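Local structure of virulence-associated protein I (Coxiella burnetii, 3TRB) at residues N31-H36 against N42-I47. The protein probably binds DNA as the HigA antidote of a toxin-antitoxin (addiction) module, through a helix-turn-helix domain. Numbering follows the deposited sequence.
Sequences NQLAKH and NRVTAI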
ATOM      1  N   ASN A  31     -13.699  15.343 -33.624  1.00 34.77           N
ATOM      2  CA  ASN A  31     -14.452  16.557 -33.324  1.00 41.93           C
ATOM      3  C   ASN A  31     -15.718  16.271 -32.523  1.00 42.03           C
ATOM      4  O   ASN A  31     -16.023  16.973 -31.560  1.00 38.42           O
ATOM      5  CB  ASN A  31     -14.801  17.312 -34.610  1.00 50.16           C
ATOM      6  CG  ASN A  31     -13.720  18.288 -35.025  1.00 58.20           C
ATOM      7  OD1 ASN A  31     -13.614  19.384 -34.476  1.00 61.92           O
ATOM      8  ND2 ASN A  31     -12.914  17.899 -36.007  1.00 58.85           N
ATOM      9  N   GLN A  32     -16.450  15.240 -32.929  1.00 39.88           N
ATOM     10  CA  GLN A  32     -17.672  14.846 -32.234  1.00 34.95           C
ATOM     11  C   GLN A  32     -17.391  14.508 -30.773  1.00 32.22           C
ATOM     12  O   GLN A  32     -18.085  14.980 -29.874  1.00 36.93           O
ATOM     13  CB  GLN A  32     -18.332  13.654 -32.929  1.00 31.34           C
ATOM     14  CG  GLN A  32     -18.980  13.989 -34.263  1.00 34.59           C
ATOM     15  CD  GLN A  32     -19.594  12.773 -34.928  1.00 35.04           C
ATOM     16  OE1 GLN A  32     -18.894  11.962 -35.533  1.00 36.99           O
ATOM     17  NE2 GLN A  32     -20.911  12.640 -34.821  1.00 37.25           N
ATOM     18  N   LEU A  33     -16.372  13.687 -30.544  1.00 28.90           N
ATOM     19  CA  LEU A  33     -15.995  13.301 -29.189  1.00 29.97           C
ATOM     20  C   LEU A  33     -15.560  14.514 -28.375  1.00 30.60           C
ATOM     21  O   LEU A  33     -15.959  14.674 -27.222  1.00 28.99           O
ATOM     22  CB  LEU A  33     -14.872  12.261 -29.213  1.00 30.99           C
ATOM     23  CG  LEU A  33     -14.382  11.800 -27.840  1.00 31.18           C
ATOM     24  CD1 LEU A  33     -15.530  11.213 -27.026  1.00 28.43           C
ATOM     25  CD2 LEU A  33     -13.247  10.797 -27.976  1.00 29.60           C
ATOM     26  N   ALA A  34     -14.741  15.366 -28.985  1.00 30.99           N
ATOM     27  CA  ALA A  34     -14.239  16.562 -28.321  1.00 30.51           C
ATOM     28  C   ALA A  34     -15.382  17.441 -27.826  1.00 32.51           C
ATOM     29  O   ALA A  34     -15.334  17.967 -26.714  1.00 31.22           O
ATOM     30  CB  ALA A  34     -13.326  17.344 -29.255  1.00 32.23           C
ATOM     31  N   LYS A  35     -16.411  17.601 -28.654  1.00 33.62           N
ATOM     32  CA  LYS A  35     -17.590  18.366 -28.261  1.00 39.58           C
ATOM     33  C   LYS A  35     -18.328  17.689 -27.110  1.00 36.48           C
ATOM     34  O   LYS A  35     -18.751  18.349 -26.161  1.00 39.11           O
ATOM     35  CB  LYS A  35     -18.538  18.564 -29.447  1.00 47.44           C
ATOM     36  CG  LYS A  35     -18.135  19.685 -30.391  1.00 55.37           C
ATOM     37  CD  LYS A  35     -19.243  19.977 -31.392  1.00 66.09           C
ATOM     38  CE  LYS A  35     -18.934  21.209 -32.227  1.00 71.33           C
ATOM     39  NZ  LYS A  35     -20.052  21.548 -33.151  1.00 76.80           N
ATOM     40  N   HIS A  36     -18.482  16.373 -27.202  1.00 35.49           N
ATOM     41  CA  HIS A  36     -19.144  15.603 -26.156  1.00 36.35           C
ATOM     42  C   HIS A  36     -18.412  15.725 -24.822  1.00 32.16           C
ATOM     43  O   HIS A  36     -19.039  15.820 -23.767  1.00 36.65           O
ATOM     44  CB  HIS A  36     -19.251  14.129 -26.552  1.00 37.40           C
ATOM     45  CG  HIS A  36     -20.315  13.848 -27.571  1.00 44.05           C
ATOM     46  ND1 HIS A  36     -21.636  14.185 -27.379  1.00 49.02           N
ATOM     47  CD2 HIS A  36     -20.252  13.245 -28.782  1.00 43.93           C
ATOM     48  CE1 HIS A  36     -22.342  13.813 -28.432  1.00 51.18           C
ATOM     49  NE2 HIS A  36     -21.527  13.239 -29.297  1.00 48.35           N
ATOM     50  N   ASN A  42      -7.841  19.064 -30.537  1.00 31.11           N
ATOM     51  CA  ASN A  42      -6.416  18.753 -30.505  1.00 37.36           C
ATOM     52  C   ASN A  42      -6.066  17.700 -29.458  1.00 30.13           C
ATOM     53  O   ASN A  42      -5.234  16.826 -29.700  1.00 29.67           O
ATOM     54  CB  ASN A  42      -5.600  20.022 -30.256  1.00 47.91           C
ATOM     55  CG  ASN A  42      -5.599  20.956 -31.448  1.00 60.37           C
ATOM     56  OD1 ASN A  42      -5.445  20.523 -32.591  1.00 65.43           O
ATOM     57  ND2 ASN A  42      -5.771  22.246 -31.189  1.00 63.87           N
ATOM     58  N   ARG A  43      -6.702  17.790 -28.294  1.00 28.05           N
ATOM     59  CA  ARG A  43      -6.444  16.851 -27.207  1.00 28.41           C
ATOM     60  C   ARG A  43      -6.900  15.441 -27.572  1.00 27.25           C
ATOM     61  O   ARG A  43      -6.194  14.466 -27.317  1.00 24.86           O
ATOM     62  CB  ARG A  43      -7.134  17.314 -25.924  1.00 27.38           C
ATOM     63  CG  ARG A  43      -6.788  16.486 -24.698  1.00 28.35           C
ATOM     64  CD  ARG A  43      -7.423  17.081 -23.453  1.00 29.89           C
ATOM     65  NE  ARG A  43      -7.053  18.482 -23.281  1.00 30.96           N
ATOM     66  CZ  ARG A  43      -7.643  19.317 -22.432  1.00 31.22           C
ATOM     67  NH1 ARG A  43      -8.644  18.898 -21.670  1.00 29.16           N
ATOM     68  NH2 ARG A  43      -7.235  20.576 -22.347  1.00 33.34           N
ATOM     69  N   VAL A  44      -8.084  15.341 -28.166  1.00 28.65           N
ATOM     70  CA  VAL A  44      -8.603  14.054 -28.614  1.00 27.71           C
ATOM     71  C   VAL A  44      -7.715  13.459 -29.704  1.00 25.44           C
ATOM     72  O   VAL A  44      -7.342  12.290 -29.644  1.00 27.14           O
ATOM     73  CB  VAL A  44     -10.042  14.182 -29.149  1.00 25.84           C
ATOM     74  CG1 VAL A  44     -10.469  12.893 -29.831  1.00 21.43           C
ATOM     75  CG2 VAL A  44     -10.999  14.541 -28.021  1.00 23.83           C
ATOM     76  N   THR A  45      -7.381  14.274 -30.700  1.00 24.91           N
ATOM     77  CA  THR A  45      -6.526  13.837 -31.797  1.00 30.84           C
ATOM     78  C   THR A  45      -5.167  13.349 -31.302  1.00 27.59           C
ATOM     79  O   THR A  45      -4.657  12.329 -31.766  1.00 28.61           O
ATOM     80  CB  THR A  45      -6.319  14.963 -32.824  1.00 36.72           C
ATOM     81  OG1 THR A  45      -7.547  15.203 -33.521  1.00 41.08           O
ATOM     82  CG2 THR A  45      -5.242  14.581 -33.825  1.00 40.09           C
ATOM     83  N   ALA A  46      -4.588  14.083 -30.357  1.00 25.76           N
ATOM     84  CA  ALA A  46      -3.293  13.721 -29.797  1.00 27.76           C
ATOM     85  C   ALA A  46      -3.349  12.367 -29.096  1.00 25.41           C
ATOM     86  O   ALA A  46      -2.439  11.551 -29.234  1.00 24.43           O
ATOM     87  CB  ALA A  46      -2.810  14.800 -28.838  1.00 29.50           C
ATOM     88  N   ILE A  47      -4.425  12.131 -28.351  1.00 23.79           N
ATOM     89  CA  ILE A  47      -4.612  10.859 -27.663  1.00 23.75           C
ATOM     90  C   ILE A  47      -4.800   9.727 -28.667  1.00 23.55           C
ATOM     91  O   ILE A  47      -4.221   8.651 -28.518  1.00 21.23           O
ATOM     92  CB  ILE A  47      -5.822  10.908 -26.710  1.00 23.21           C
ATOM     93  CG1 ILE A  47      -5.560  11.896 -25.571  1.00 25.01           C
ATOM     94  CG2 ILE A  47      -6.126   9.521 -26.163  1.00 19.65           C
ATOM     95  CD1 ILE A  47      -6.757  12.121 -24.671  1.00 25.27           C
TER
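Between segments 31-36 and 42-47 the CA atoms come nearest at A34 and V44, 6.2 Å apart, while each helix keeps its own i to i+4 backbone bonding, as in K35 N to N31 O and I47 N to R43 O. V44 carries the contact from its side, and its two methyl groups divide the work. CG2 sits against the backbone and methyl of A34, at 3.8 Å from both A34 CA and A34 CB. CG1 is swung anti to the backbone N (chi1 170°) and meets one branch of L33, with L33 CD2 and V44 CG1 3.9 Å apart; the two side chains cross at a slant. The extended first torsion of L33 (chi1 179°) lets CD2 reach the valine. L33 also packs on L18 and L22 of helix 14-24 and on F65 of helix 56-66, so it ties the pair to the rest of the bundle, and V44 rests in addition on A30 and I39. Elsewhere, N31 OD1 is hydrogen-bonded to T41 OG1, joining the start of the first helix to that of the second. Two consecutive short helices packed in this way are consistent with the helix-turn-helix of the XRE/Cro family, in which the second helix is usually the one that reads DNA. The small methyl of A34 is consistent with the close approach, and with all three touching residues buried and apolar, the attraction between their side chains is van der Waals and hydrophobic, with nothing directional to fix it.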